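DnaJ homolog subfamily C member 27-A (Xenopus laevis, PDB 6JMG) binds GTP through a Rab-like small GTPase domain that is joined to a DnaJ domain, and possibly takes part in regulating the MEK/ERK pathway. Local coordinates at residues A[92-97]-A[109-114]; A[157-162]-A[175-180]; A[207-212]-A[247-252]; A[220-225]-A[266-271]; A[235-240]-A[256-261]. One frame throughout, in Å; residues are numbered along the deposited sequence.

Contact 1: A[92-97]-A[109-114]; sequences VILVYD and GWLAEM
The packing of a central strand against a flanking helix in the Ras-like G domain is carried here by Val92 and Leu94 from strand 91-97 and by Trp110, Leu111 and Met114 from helix 107-117. The two segment axes run roughly antiparallel, at 152°; the contacts across the 11.0 Å gap are between side chains. Val92 and Met114 reach toward each other tip to tip, with CG2 of Val92 3.7 Å from CE of Met114. Met114 covers that distance because its CG lies anti to the backbone N (chi1 -173°) and the chain beyond stays extended. Leu94 forks between two neighbours. Its CD1 sits 4.2 Å from CB of Trp110, while its CD2 lies 4.4 Å from CD2 of Leu111, so one leucine fills the angle between successive helix residues. The tryptophan atom closest to Leu94 is thus CB, at the root of the side chain. The indole continues toward the nucleotide-binding loop, where NE1 is hydrogen-bonded to OD1 of Asn24, a residue that probably binds GTP; the Trp110 side chain remains about 7 Å from the bound GTP, measured between nearest atoms. Strand 91-97 pairs in parallel with strand 128-134, and helix 107-117 lies between the two in sequence, the beta-alpha-beta crossover typical of P-loop GTPases.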
# COMPACT_ATOMS: atom_id res chain seq x y z
N VAL A 92 -3.86 -4.27 -5.86
CA VAL A 92 -2.64 -4.37 -6.66
C VAL A 92 -2.11 -5.80 -6.61
O VAL A 92 -1.95 -6.37 -5.53
CB VAL A 92 -1.55 -3.42 -6.15
CG1 VAL A 92 -0.21 -3.77 -6.80
CG2 VAL A 92 -1.93 -1.97 -6.39
N ILE A 93 -1.82 -6.36 -7.78
CA ILE A 93 -1.15 -7.65 -7.89
C ILE A 93 0.31 -7.35 -8.20
O ILE A 93 0.66 -6.95 -9.32
CB ILE A 93 -1.82 -8.54 -8.95
CG1 ILE A 93 -3.26 -8.81 -8.53
CG2 ILE A 93 -1.15 -9.87 -9.04
CD1 ILE A 93 -4.11 -9.48 -9.59
N LEU A 94 1.16 -7.50 -7.19
CA LEU A 94 2.58 -7.17 -7.30
C LEU A 94 3.38 -8.47 -7.40
O LEU A 94 3.40 -9.26 -6.46
CB LEU A 94 3.03 -6.35 -6.09
CG LEU A 94 4.40 -5.68 -6.22
CD1 LEU A 94 4.36 -4.62 -7.29
CD2 LEU A 94 4.83 -5.05 -4.92
N VAL A 95 4.07 -8.66 -8.52
CA VAL A 95 4.58 -9.97 -8.89
C VAL A 95 6.08 -9.89 -9.10
O VAL A 95 6.59 -8.91 -9.65
CB VAL A 95 3.90 -10.54 -10.15
CG1 VAL A 95 4.25 -12.04 -10.32
CG2 VAL A 95 2.36 -10.34 -10.12
N TYR A 96 6.79 -10.93 -8.66
CA TYR A 96 8.18 -11.18 -9.05
C TYR A 96 8.39 -12.66 -9.31
O TYR A 96 7.51 -13.50 -9.07
CB TYR A 96 9.18 -10.70 -8.00
CG TYR A 96 9.10 -11.39 -6.68
CD1 TYR A 96 8.11 -11.09 -5.75
CD2 TYR A 96 10.07 -12.33 -6.32
CE1 TYR A 96 8.06 -11.72 -4.50
CE2 TYR A 96 10.04 -12.96 -5.09
CZ TYR A 96 9.04 -12.66 -4.18
OH TYR A 96 9.02 -13.30 -2.95
N ASP A 97 9.59 -12.97 -9.80
CA ASP A 97 10.00 -14.32 -10.18
C ASP A 97 11.06 -14.78 -9.18
O ASP A 97 12.14 -14.20 -9.10
CB ASP A 97 10.53 -14.29 -11.62
CG ASP A 97 11.04 -15.65 -12.12
OD1 ASP A 97 11.32 -15.73 -13.34
OD2 ASP A 97 11.20 -16.61 -11.32
N GLY A 109 11.29 -0.05 -6.08
CA GLY A 109 11.11 0.94 -7.14
C GLY A 109 9.68 0.99 -7.67
O GLY A 109 9.17 2.06 -7.99
N TRP A 110 9.02 -0.17 -7.76
CA TRP A 110 7.62 -0.18 -8.19
C TRP A 110 6.75 0.58 -7.20
O TRP A 110 5.89 1.37 -7.61
CB TRP A 110 7.11 -1.62 -8.37
CG TRP A 110 7.53 -2.19 -9.70
CD1 TRP A 110 8.61 -3.00 -9.95
CD2 TRP A 110 6.91 -1.95 -10.97
NE1 TRP A 110 8.69 -3.28 -11.30
CE2 TRP A 110 7.67 -2.65 -11.94
CE3 TRP A 110 5.80 -1.21 -11.39
CZ2 TRP A 110 7.34 -2.64 -13.30
CZ3 TRP A 110 5.47 -1.21 -12.73
CH2 TRP A 110 6.22 -1.92 -13.67
N LEU A 111 6.95 0.36 -5.90
CA LEU A 111 6.19 1.11 -4.91
C LEU A 111 6.46 2.60 -5.05
O LEU A 111 5.54 3.42 -4.98
CB LEU A 111 6.54 0.63 -3.51
CG LEU A 111 6.05 -0.77 -3.15
CD1 LEU A 111 6.27 -1.07 -1.69
CD2 LEU A 111 4.59 -0.90 -3.49
N ALA A 112 7.73 2.97 -5.27
CA ALA A 112 8.07 4.38 -5.43
C ALA A 112 7.36 4.97 -6.64
O ALA A 112 6.85 6.10 -6.58
CB ALA A 112 9.58 4.53 -5.57
N GLU A 113 7.33 4.23 -7.74
CA GLU A 113 6.72 4.76 -8.95
C GLU A 113 5.23 4.96 -8.77
O GLU A 113 4.68 6.00 -9.15
CB GLU A 113 7.02 3.83 -10.11
CG GLU A 113 6.19 4.10 -11.31
CD GLU A 113 6.65 3.30 -12.48
OE1 GLU A 113 5.79 2.93 -13.30
OE2 GLU A 113 7.87 3.03 -12.55
N MET A 114 4.56 4.00 -8.15
CA MET A 114 3.15 4.18 -7.83
C MET A 114 2.96 5.33 -6.86
O MET A 114 2.11 6.20 -7.08
CB MET A 114 2.57 2.89 -7.23
CG MET A 114 1.06 2.94 -7.03
SD MET A 114 0.35 1.53 -6.16
CE MET A 114 -1.34 1.71 -6.66

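Contact 2: A[157-162]-A[175-180]; sequences GFLYFE and FQAFYS
Phe161 presents the edge of its ring to Ala177: CB of Ala177 lies near the ring plane, 3.4 Å from CZ and 3.8 Å from CE2 of Phe161. Leu159, two residues earlier on the same side of the strand, approaches the backbone rather than the methyl alone. Its CD1 is 3.7 Å from O of Ala177, against 4.0 Å between that CD1 and CB of Ala177. With CG of Leu159 anti to its carbonyl carbon (chi1 -55°) and the rest of the chain extended, this branch reaches toward the helix. Ala177 thus receives both side chains, and its small size suits the close approach of the segment axes, 9.6 Å at 166°. Strand 159-163 is an outermost strand of the G-domain sheet, and helix 171-187 is the C-terminal helix of that domain folding back over it. Tyr160, between the two contact residues, points to the other face of the sheet and packs on helix 146-154; its OH donates to the anti lone pair of OE1 of Glu162, which also forms a salt bridge with Arg142. On the helix, Phe178 turns its ring inward onto Val128 and Ala130 of the neighbouring strand. O of Gln176 accepts from both OG and N of Ser180, which reach it from opposite faces of the carbonyl plane, OG at 2.6 Å.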
# COMPACT_ATOMS: atom_id res chain seq x y z
N GLY A 157 2.19 -4.61 5.39
CA GLY A 157 0.75 -4.80 5.36
C GLY A 157 0.23 -5.50 4.12
O GLY A 157 -0.98 -5.51 3.90
N PHE A 158 1.11 -6.09 3.31
CA PHE A 158 0.71 -6.76 2.09
C PHE A 158 0.40 -8.24 2.36
O PHE A 158 0.86 -8.83 3.33
CB PHE A 158 1.82 -6.67 1.05
CG PHE A 158 2.23 -5.26 0.69
CD1 PHE A 158 1.40 -4.18 0.96
CD2 PHE A 158 3.46 -5.03 0.05
CE1 PHE A 158 1.78 -2.88 0.59
CE2 PHE A 158 3.85 -3.73 -0.31
CZ PHE A 158 3.02 -2.66 -0.03
N LEU A 159 -0.39 -8.83 1.48
CA LEU A 159 -0.54 -10.28 1.46
C LEU A 159 0.61 -10.88 0.66
O LEU A 159 1.15 -10.25 -0.25
CB LEU A 159 -1.87 -10.69 0.84
CG LEU A 159 -3.11 -10.07 1.48
CD1 LEU A 159 -4.37 -10.57 0.81
CD2 LEU A 159 -3.11 -10.43 2.95
N TYR A 160 0.99 -12.10 1.02
CA TYR A 160 2.10 -12.78 0.36
C TYR A 160 1.67 -14.17 -0.06
O TYR A 160 1.04 -14.89 0.72
CB TYR A 160 3.31 -12.90 1.27
CG TYR A 160 4.44 -13.69 0.66
CD1 TYR A 160 5.36 -13.09 -0.20
CD2 TYR A 160 4.59 -15.05 0.93
CE1 TYR A 160 6.40 -13.82 -0.76
CE2 TYR A 160 5.64 -15.79 0.37
CZ TYR A 160 6.54 -15.17 -0.47
OH TYR A 160 7.57 -15.89 -1.03
N PHE A 161 1.99 -14.53 -1.29
CA PHE A 161 1.62 -15.86 -1.77
C PHE A 161 2.68 -16.36 -2.71
O PHE A 161 3.23 -15.60 -3.52
CB PHE A 161 0.28 -15.89 -2.51
CG PHE A 161 -0.90 -15.74 -1.63
CD1 PHE A 161 -1.50 -16.87 -1.09
CD2 PHE A 161 -1.43 -14.48 -1.36
CE1 PHE A 161 -2.62 -16.75 -0.28
CE2 PHE A 161 -2.53 -14.35 -0.55
CZ PHE A 161 -3.13 -15.49 -0.01
N GLU A 162 2.95 -17.65 -2.59
CA GLU A 162 3.74 -18.37 -3.55
C GLU A 162 2.79 -18.91 -4.60
O GLU A 162 1.73 -19.46 -4.26
CB GLU A 162 4.50 -19.49 -2.85
CG GLU A 162 5.43 -18.94 -1.78
CD GLU A 162 6.74 -19.65 -1.74
OE1 GLU A 162 7.77 -18.94 -1.69
OE2 GLU A 162 6.72 -20.90 -1.75
N PHE A 175 -6.11 -15.16 -5.07
CA PHE A 175 -7.25 -14.37 -5.51
C PHE A 175 -8.38 -14.38 -4.48
O PHE A 175 -9.07 -13.37 -4.31
CB PHE A 175 -7.74 -14.86 -6.87
CG PHE A 175 -7.07 -14.16 -8.00
CD1 PHE A 175 -7.29 -12.81 -8.23
CD2 PHE A 175 -6.16 -14.83 -8.80
CE1 PHE A 175 -6.65 -12.15 -9.25
CE2 PHE A 175 -5.51 -14.17 -9.82
CZ PHE A 175 -5.75 -12.82 -10.05
N GLN A 176 -8.55 -15.48 -3.75
CA GLN A 176 -9.60 -15.49 -2.75
C GLN A 176 -9.23 -14.58 -1.59
O GLN A 176 -10.07 -13.82 -1.10
CB GLN A 176 -9.86 -16.92 -2.26
CG GLN A 176 -11.00 -17.05 -1.25
CD GLN A 176 -12.38 -17.09 -1.90
OE1 GLN A 176 -13.27 -16.33 -1.52
NE2 GLN A 176 -12.56 -17.96 -2.89
N ALA A 177 -7.97 -14.59 -1.17
CA ALA A 177 -7.56 -13.69 -0.11
C ALA A 177 -7.58 -12.25 -0.58
O ALA A 177 -7.96 -11.34 0.17
CB ALA A 177 -6.17 -14.07 0.39
N PHE A 178 -7.17 -12.03 -1.83
CA PHE A 178 -7.12 -10.70 -2.43
C PHE A 178 -8.49 -10.04 -2.42
O PHE A 178 -8.65 -8.91 -1.94
CB PHE A 178 -6.61 -10.85 -3.86
CG PHE A 178 -6.35 -9.56 -4.61
CD1 PHE A 178 -5.44 -8.63 -4.16
CD2 PHE A 178 -6.95 -9.36 -5.84
CE1 PHE A 178 -5.16 -7.49 -4.92
CE2 PHE A 178 -6.69 -8.23 -6.60
CZ PHE A 178 -5.79 -7.30 -6.14
N TYR A 179 -9.50 -10.72 -2.97
CA TYR A 179 -10.81 -10.11 -3.10
C TYR A 179 -11.52 -10.02 -1.76
O TYR A 179 -12.35 -9.12 -1.57
CB TYR A 179 -11.66 -10.88 -4.12
CG TYR A 179 -11.22 -10.67 -5.55
CD1 TYR A 179 -11.02 -9.40 -6.05
CD2 TYR A 179 -10.98 -11.77 -6.40
CE1 TYR A 179 -10.63 -9.20 -7.37
CE2 TYR A 179 -10.58 -11.58 -7.73
CZ TYR A 179 -10.41 -10.29 -8.21
OH TYR A 179 -10.02 -10.06 -9.52
N SER A 180 -11.22 -10.92 -0.82
CA SER A 180 -11.83 -10.77 0.49
C SER A 180 -11.28 -9.56 1.22
O SER A 180 -12.04 -8.79 1.82
CB SER A 180 -11.64 -12.03 1.32
OG SER A 180 -11.95 -13.18 0.55

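Contact 3: A[207-212]-A[247-252]; sequences DSIRRI and DKCMAP
Ile209 lays its CD1 methyl against CB of Ala251, 3.8 Å away, and more loosely against SG of Cys249, at 4.3 Å from the same methyl. The second branch takes another partner: CG2 of Ile209 lies 4.2 Å from O of Pro252. The torsions account for this division. CG1 sits beside the backbone N (chi1 -60°) and continues extended to CD1, which carries the tip out to the loop, while CG2, anti to the backbone N, is turned to O of Pro252. The nearest pair of CA atoms, those of Ile209 and Ala251, is 8.6 Å apart; the isoleucine reaches a little under half of the way, and the Ala251 methyl meets it. All three cross-segment approaches are made by Ile209. In the loop, N of Ala251 makes a weak hydrogen bond to SG of Cys249, and OG of Ser254 is hydrogen-bonded to the carbonyl oxygens of both Cys249 and Ala251, which would have to share its proton. Ile209 also touches Leu244 and Ala257, so it wedges among two helices and the loop joining them. The loop begins with the His-Pro-Asp motif, His245 to Asp247, whose aspartate opens the segment 247-252, and such a loop between two antiparallel helices is characteristic of the J-domain fold.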
# COMPACT_ATOMS: atom_id res chain seq x y z
N ASP A 207 5.24 5.57 23.61
CA ASP A 207 6.13 6.61 24.12
C ASP A 207 5.63 7.98 23.72
O ASP A 207 5.67 8.92 24.53
CB ASP A 207 7.56 6.39 23.63
CG ASP A 207 8.24 5.20 24.30
OD1 ASP A 207 7.72 4.71 25.34
OD2 ASP A 207 9.28 4.75 23.78
N SER A 208 5.13 8.12 22.49
CA SER A 208 4.75 9.44 22.03
C SER A 208 3.52 9.94 22.76
O SER A 208 3.47 11.11 23.18
CB SER A 208 4.47 9.43 20.51
OG SER A 208 5.62 9.76 19.74
N ILE A 209 2.58 9.04 23.03
CA ILE A 209 1.40 9.42 23.80
C ILE A 209 1.78 9.86 25.20
O ILE A 209 1.24 10.84 25.73
CB ILE A 209 0.38 8.26 23.81
CG1 ILE A 209 -0.03 7.94 22.37
CG2 ILE A 209 -0.82 8.66 24.66
CD1 ILE A 209 -1.01 6.78 22.25
N ARG A 210 2.69 9.15 25.85
CA ARG A 210 3.02 9.54 27.21
C ARG A 210 3.82 10.82 27.22
O ARG A 210 3.58 11.70 28.05
CB ARG A 210 3.78 8.43 27.94
CG ARG A 210 4.21 8.84 29.34
CD ARG A 210 5.18 7.86 29.96
NE ARG A 210 6.00 7.20 28.94
CZ ARG A 210 7.06 6.44 29.22
NH1 ARG A 210 7.43 6.25 30.48
NH2 ARG A 210 7.75 5.87 28.23
N ARG A 211 4.72 10.98 26.24
CA ARG A 211 5.50 12.21 26.17
C ARG A 211 4.60 13.41 25.90
O ARG A 211 4.84 14.49 26.45
CB ARG A 211 6.58 12.08 25.09
CG ARG A 211 7.39 13.35 24.85
CD ARG A 211 8.31 13.22 23.63
NE ARG A 211 7.57 13.08 22.37
CZ ARG A 211 7.03 14.09 21.69
NH1 ARG A 211 7.12 15.35 22.14
NH2 ARG A 211 6.38 13.85 20.56
N ILE A 212 3.52 13.21 25.14
CA ILE A 212 2.56 14.28 24.85
C ILE A 212 1.65 14.59 26.06
O ILE A 212 1.17 15.72 26.17
CB ILE A 212 1.78 13.96 23.56
CG1 ILE A 212 2.72 14.06 22.36
CG2 ILE A 212 0.64 14.92 23.30
CD1 ILE A 212 2.29 13.22 21.12
N ASP A 247 -7.94 6.26 14.52
CA ASP A 247 -8.33 5.22 13.57
C ASP A 247 -7.21 4.20 13.40
O ASP A 247 -7.46 2.99 13.32
CB ASP A 247 -8.63 5.85 12.21
CG ASP A 247 -10.04 6.40 12.10
OD1 ASP A 247 -10.82 6.32 13.08
OD2 ASP A 247 -10.36 6.94 11.02
N LYS A 248 -5.97 4.68 13.26
CA LYS A 248 -4.80 3.85 13.02
C LYS A 248 -4.19 3.30 14.30
O LYS A 248 -3.61 2.20 14.27
CB LYS A 248 -3.73 4.65 12.26
CG LYS A 248 -4.22 5.20 10.92
CD LYS A 248 -3.10 5.86 10.12
CE LYS A 248 -2.97 5.22 8.73
NZ LYS A 248 -1.84 5.78 7.93
N CYS A 249 -4.33 4.01 15.42
CA CYS A 249 -3.64 3.67 16.66
C CYS A 249 -4.66 3.26 17.72
O CYS A 249 -5.55 4.04 18.07
CB CYS A 249 -2.84 4.87 17.16
SG CYS A 249 -1.94 4.56 18.67
N MET A 250 -4.52 2.04 18.21
CA MET A 250 -5.48 1.48 19.15
C MET A 250 -5.06 1.68 20.60
O MET A 250 -5.76 1.20 21.50
CB MET A 250 -5.68 -0.00 18.84
CG MET A 250 -6.32 -0.29 17.48
SD MET A 250 -7.69 0.80 17.02
CE MET A 250 -8.87 0.37 18.29
N ALA A 251 -3.96 2.38 20.84
CA ALA A 251 -3.47 2.57 22.19
C ALA A 251 -4.39 3.50 22.98
O ALA A 251 -4.96 4.44 22.42
CB ALA A 251 -2.05 3.13 22.18
N PRO A 252 -4.57 3.25 24.27
CA PRO A 252 -5.44 4.12 25.07
C PRO A 252 -4.88 5.52 25.18
O PRO A 252 -3.67 5.72 25.37
CB PRO A 252 -5.50 3.41 26.43
CG PRO A 252 -4.30 2.53 26.45
CD PRO A 252 -4.06 2.11 25.05

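Contact 4: A[220-225]-A[266-271]; sequences DMLGVK and TALLKN
Leu268 receives both Leu222 and Val224 on one methyl, a contact of the J-domain core in which the short helix 218-222 and the turn after it lean on the long helix 254-278. CD1 of Leu268 is 3.7 Å from CD1 of Leu222 and 4.1 Å from CG2 of Val224. The two leucines slide past each other in opposite directions, so they meet alongside, whereas the valine crosses Leu268 obliquely. Leu268 has CG beside its backbone N (chi1 -57°) and an extended chain, which sends CD1 out from the helix toward the pair. In the next shell, helix 230-244 contributes a third wall: Leu222 touches Leu240, Val224 touches Ala236, and Leu268 touches Val233. Trp219 also meets Leu268, and Val261 meets Leu222, adding to the apolar cluster from helices 218-222 and 254-278. The turn at Gly223 probably lets Leu222 and Val224 face the same partner. Gly223, at a positive phi of 76°, is the C-prime residue of a Schellman motif that ends helix 218-222. Its defining bonds run from N of Val224 to O of Trp219 and, weakly at 3.2 Å, from N of Gly223 to O of Asp220.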
# COMPACT_ATOMS: atom_id res chain seq x y z
N ASP A 220 7.62 21.84 22.03
CA ASP A 220 8.18 20.54 22.36
C ASP A 220 7.20 19.41 22.07
O ASP A 220 7.63 18.27 21.84
CB ASP A 220 8.64 20.54 23.83
CG ASP A 220 9.70 21.62 24.10
OD1 ASP A 220 10.50 21.91 23.18
OD2 ASP A 220 9.74 22.17 25.23
N MET A 221 5.90 19.70 22.02
CA MET A 221 4.92 18.66 21.73
C MET A 221 5.10 18.09 20.33
O MET A 221 4.94 16.88 20.12
CB MET A 221 3.52 19.20 21.90
CG MET A 221 2.68 18.35 22.79
SD MET A 221 0.98 18.90 22.78
CE MET A 221 0.99 20.15 24.09
N LEU A 222 5.45 18.93 19.35
CA LEU A 222 5.71 18.45 18.00
C LEU A 222 7.19 18.24 17.71
O LEU A 222 7.53 17.78 16.61
CB LEU A 222 5.14 19.42 16.95
CG LEU A 222 3.69 19.92 17.00
CD1 LEU A 222 3.54 21.01 15.98
CD2 LEU A 222 2.68 18.82 16.73
N GLY A 223 8.07 18.55 18.66
CA GLY A 223 9.49 18.33 18.48
C GLY A 223 10.17 19.34 17.58
O GLY A 223 10.84 18.98 16.61
N VAL A 224 10.01 20.62 17.92
CA VAL A 224 10.49 21.74 17.10
C VAL A 224 10.83 22.87 18.05
O VAL A 224 10.24 23.00 19.13
CB VAL A 224 9.45 22.21 16.05
CG1 VAL A 224 9.41 21.27 14.87
CG2 VAL A 224 8.08 22.34 16.68
N LYS A 225 11.77 23.70 17.66
CA LYS A 225 12.10 24.79 18.57
C LYS A 225 11.53 26.10 18.05
O LYS A 225 11.16 26.20 16.88
CB LYS A 225 13.63 24.89 18.76
CG LYS A 225 14.50 24.51 17.54
CD LYS A 225 14.30 25.49 16.38
CE LYS A 225 15.27 25.27 15.22
NZ LYS A 225 14.84 26.10 14.05
N THR A 266 -1.88 24.28 15.57
CA THR A 266 -2.52 25.54 15.25
C THR A 266 -2.03 26.64 16.19
O THR A 266 -1.95 27.80 15.79
CB THR A 266 -4.07 25.38 15.21
OG1 THR A 266 -4.66 25.57 16.49
CG2 THR A 266 -4.46 23.99 14.69
N ALA A 267 -1.60 26.28 17.39
CA ALA A 267 -1.01 27.30 18.26
C ALA A 267 0.24 27.89 17.63
O ALA A 267 0.41 29.11 17.57
CB ALA A 267 -0.69 26.70 19.63
N LEU A 268 1.12 27.03 17.11
CA LEU A 268 2.33 27.51 16.46
C LEU A 268 2.01 28.27 15.17
O LEU A 268 2.50 29.39 14.96
CB LEU A 268 3.27 26.34 16.18
CG LEU A 268 3.66 25.52 17.40
CD1 LEU A 268 4.53 24.39 16.94
CD2 LEU A 268 4.38 26.36 18.46
N LEU A 269 1.19 27.67 14.28
CA LEU A 269 0.82 28.34 13.03
C LEU A 269 0.15 29.68 13.27
O LEU A 269 0.26 30.58 12.44
CB LEU A 269 -0.11 27.47 12.19
CG LEU A 269 0.58 26.27 11.54
CD1 LEU A 269 -0.24 25.84 10.36
CD2 LEU A 269 1.95 26.66 11.11
N LYS A 270 -0.56 29.83 14.38
CA LYS A 270 -1.21 31.10 14.64
C LYS A 270 -0.18 32.17 14.98
O LYS A 270 -0.25 33.30 14.48
CB LYS A 270 -2.22 30.96 15.76
CG LYS A 270 -2.75 32.28 16.31
CD LYS A 270 -3.88 32.07 17.31
CE LYS A 270 -3.35 32.08 18.75
NZ LYS A 270 -4.47 32.18 19.73
N ASN A 271 0.82 31.81 15.78
CA ASN A 271 1.78 32.81 16.24
C ASN A 271 2.81 33.12 15.18
O ASN A 271 3.24 34.27 15.06
CB ASN A 271 2.41 32.37 17.55
CG ASN A 271 1.40 32.35 18.69
OD1 ASN A 271 1.01 31.29 19.19
ND2 ASN A 271 0.94 33.54 19.09

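Contact 5: A[235-240]-A[256-261]; sequences KAYRKL and DAFKAV
The helical turn on which Phe258 meets Tyr237 is held by a backbone bond from N of Ala260 to O of Asp256, 2.8 Å long. The hydroxyl oxygen of Tyr237 lies obliquely to the Phe258 ring, 3.7 Å from CE1 and 3.8 Å from CZ of Phe258. This joins the two antiparallel helices of the J-domain hairpin, 230-244 and 254-278, whose segment axes are 10.6 Å apart at 169°. Further back on the tyrosine ring, CD1 lies aslant of CG1 of Val261, 3.4 Å away. Tyr237 keeps CG anti to the backbone N (chi1 161°), which swings the ring across to the other helix. Replacing Tyr237 by an alanine would probably open a gap beside CG1 of Val261 and leave the Phe258 ring without its neighbour across the hairpin. The valine works as a two-pronged partner: CG1 serves the tyrosine and CG2 serves Leu240. Outside the pair, Phe258 meets the ring of His245, and Leu222 and Ile212 pack on Val261. On the inner side, CD1 of Leu240 is 3.8 Å from CG2 of Val261.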
# COMPACT_ATOMS: atom_id res chain seq x y z
N LYS A 235 5.47 19.52 8.84
CA LYS A 235 6.02 18.19 8.62
C LYS A 235 6.24 17.44 9.92
O LYS A 235 6.08 16.22 9.96
CB LYS A 235 7.33 18.27 7.82
CG LYS A 235 7.22 18.90 6.42
CD LYS A 235 6.21 18.24 5.42
CE LYS A 235 5.86 16.76 5.65
NZ LYS A 235 4.97 16.21 4.59
N ALA A 236 6.49 18.16 11.01
CA ALA A 236 6.43 17.53 12.32
C ALA A 236 5.03 17.01 12.61
O ALA A 236 4.85 15.88 13.07
CB ALA A 236 6.88 18.52 13.40
N TYR A 237 4.01 17.82 12.29
CA TYR A 237 2.65 17.43 12.62
C TYR A 237 2.25 16.16 11.88
O TYR A 237 1.61 15.27 12.47
CB TYR A 237 1.65 18.56 12.32
CG TYR A 237 0.23 18.01 12.20
CD1 TYR A 237 -0.56 17.82 13.33
CD2 TYR A 237 -0.30 17.64 10.97
CE1 TYR A 237 -1.83 17.27 13.24
CE2 TYR A 237 -1.57 17.09 10.87
CZ TYR A 237 -2.34 16.91 12.01
OH TYR A 237 -3.60 16.38 11.90
N ARG A 238 2.57 16.06 10.58
CA ARG A 238 2.03 14.92 9.84
C ARG A 238 2.65 13.61 10.30
O ARG A 238 2.00 12.56 10.22
CB ARG A 238 2.22 15.10 8.34
CG ARG A 238 2.13 16.52 7.87
CD ARG A 238 1.79 16.69 6.40
NE ARG A 238 1.42 18.09 6.17
CZ ARG A 238 2.05 18.93 5.36
NH1 ARG A 238 3.09 18.51 4.66
NH2 ARG A 238 1.63 20.18 5.25
N LYS A 239 3.87 13.63 10.85
CA LYS A 239 4.41 12.34 11.26
C LYS A 239 3.80 11.87 12.57
O LYS A 239 3.59 10.66 12.75
CB LYS A 239 5.94 12.42 11.39
CG LYS A 239 6.67 12.39 10.06
CD LYS A 239 8.11 12.83 10.18
CE LYS A 239 8.32 13.81 11.32
NZ LYS A 239 9.64 14.51 11.21
N LEU A 240 3.40 12.81 13.42
CA LEU A 240 2.63 12.47 14.60
C LEU A 240 1.19 12.09 14.25
O LEU A 240 0.63 11.16 14.83
CB LEU A 240 2.65 13.66 15.57
CG LEU A 240 3.95 13.82 16.35
CD1 LEU A 240 4.00 15.15 17.11
CD2 LEU A 240 4.13 12.64 17.30
N ASP A 256 -6.70 11.62 22.70
CA ASP A 256 -6.34 12.87 23.36
C ASP A 256 -4.98 13.35 22.89
O ASP A 256 -4.75 14.56 22.73
CB ASP A 256 -6.35 12.72 24.88
CG ASP A 256 -7.64 12.12 25.40
OD1 ASP A 256 -8.70 12.77 25.25
OD2 ASP A 256 -7.58 11.00 25.95
N ALA A 257 -4.07 12.41 22.65
CA ALA A 257 -2.77 12.78 22.11
C ALA A 257 -2.91 13.38 20.72
O ALA A 257 -2.28 14.40 20.41
CB ALA A 257 -1.87 11.55 22.06
N PHE A 258 -3.75 12.77 19.87
CA PHE A 258 -3.99 13.35 18.56
C PHE A 258 -4.58 14.75 18.67
O PHE A 258 -4.07 15.70 18.07
CB PHE A 258 -4.91 12.46 17.76
CG PHE A 258 -5.20 12.99 16.40
CD1 PHE A 258 -4.18 13.11 15.46
CD2 PHE A 258 -6.47 13.40 16.06
CE1 PHE A 258 -4.44 13.59 14.22
CE2 PHE A 258 -6.73 13.90 14.80
CZ PHE A 258 -5.72 14.00 13.88
N LYS A 259 -5.63 14.91 19.47
CA LYS A 259 -6.22 16.22 19.68
C LYS A 259 -5.17 17.23 20.17
O LYS A 259 -5.18 18.40 19.76
CB LYS A 259 -7.37 16.12 20.68
CG LYS A 259 -8.07 17.44 20.98
CD LYS A 259 -9.17 17.30 22.04
CE LYS A 259 -9.92 15.96 21.91
NZ LYS A 259 -11.35 16.01 22.38
N ALA A 260 -4.24 16.78 21.02
CA ALA A 260 -3.24 17.70 21.54
C ALA A 260 -2.28 18.13 20.45
O ALA A 260 -1.90 19.31 20.36
CB ALA A 260 -2.49 17.06 22.70
N VAL A 261 -1.89 17.18 19.60
CA VAL A 261 -1.02 17.48 18.48
C VAL A 261 -1.71 18.44 17.51
O VAL A 261 -1.12 19.43 17.04
CB VAL A 261 -0.59 16.16 17.82
CG1 VAL A 261 -0.23 16.35 16.37
CG2 VAL A 261 0.58 15.58 18.59

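How the contacts relate
The five contacts fall into two groups. Contacts 1 and 2 belong to the G domain and share its sheet, on opposite faces: Val92 and Leu94 serve contact 1, while Ile93 between them packs on Phe175 and Phe178 of contact 2. Contact 1 is buried and borders the nucleotide site; contact 2 is partly buried, at an edge strand. Contacts 3, 4 and 5 lie 29 to 42 Å from these, between centres. Contacts 3 and 4 are buried, bar the exposed Pro252; contact 5 is partly so. Contacts 4 and 5 share helix 254-278; Ile212 of helix 203-213 touches Ala260 and Val261. All five join their segments by apolar packing, but contact 5 alone brings a hydroxyl against a ring.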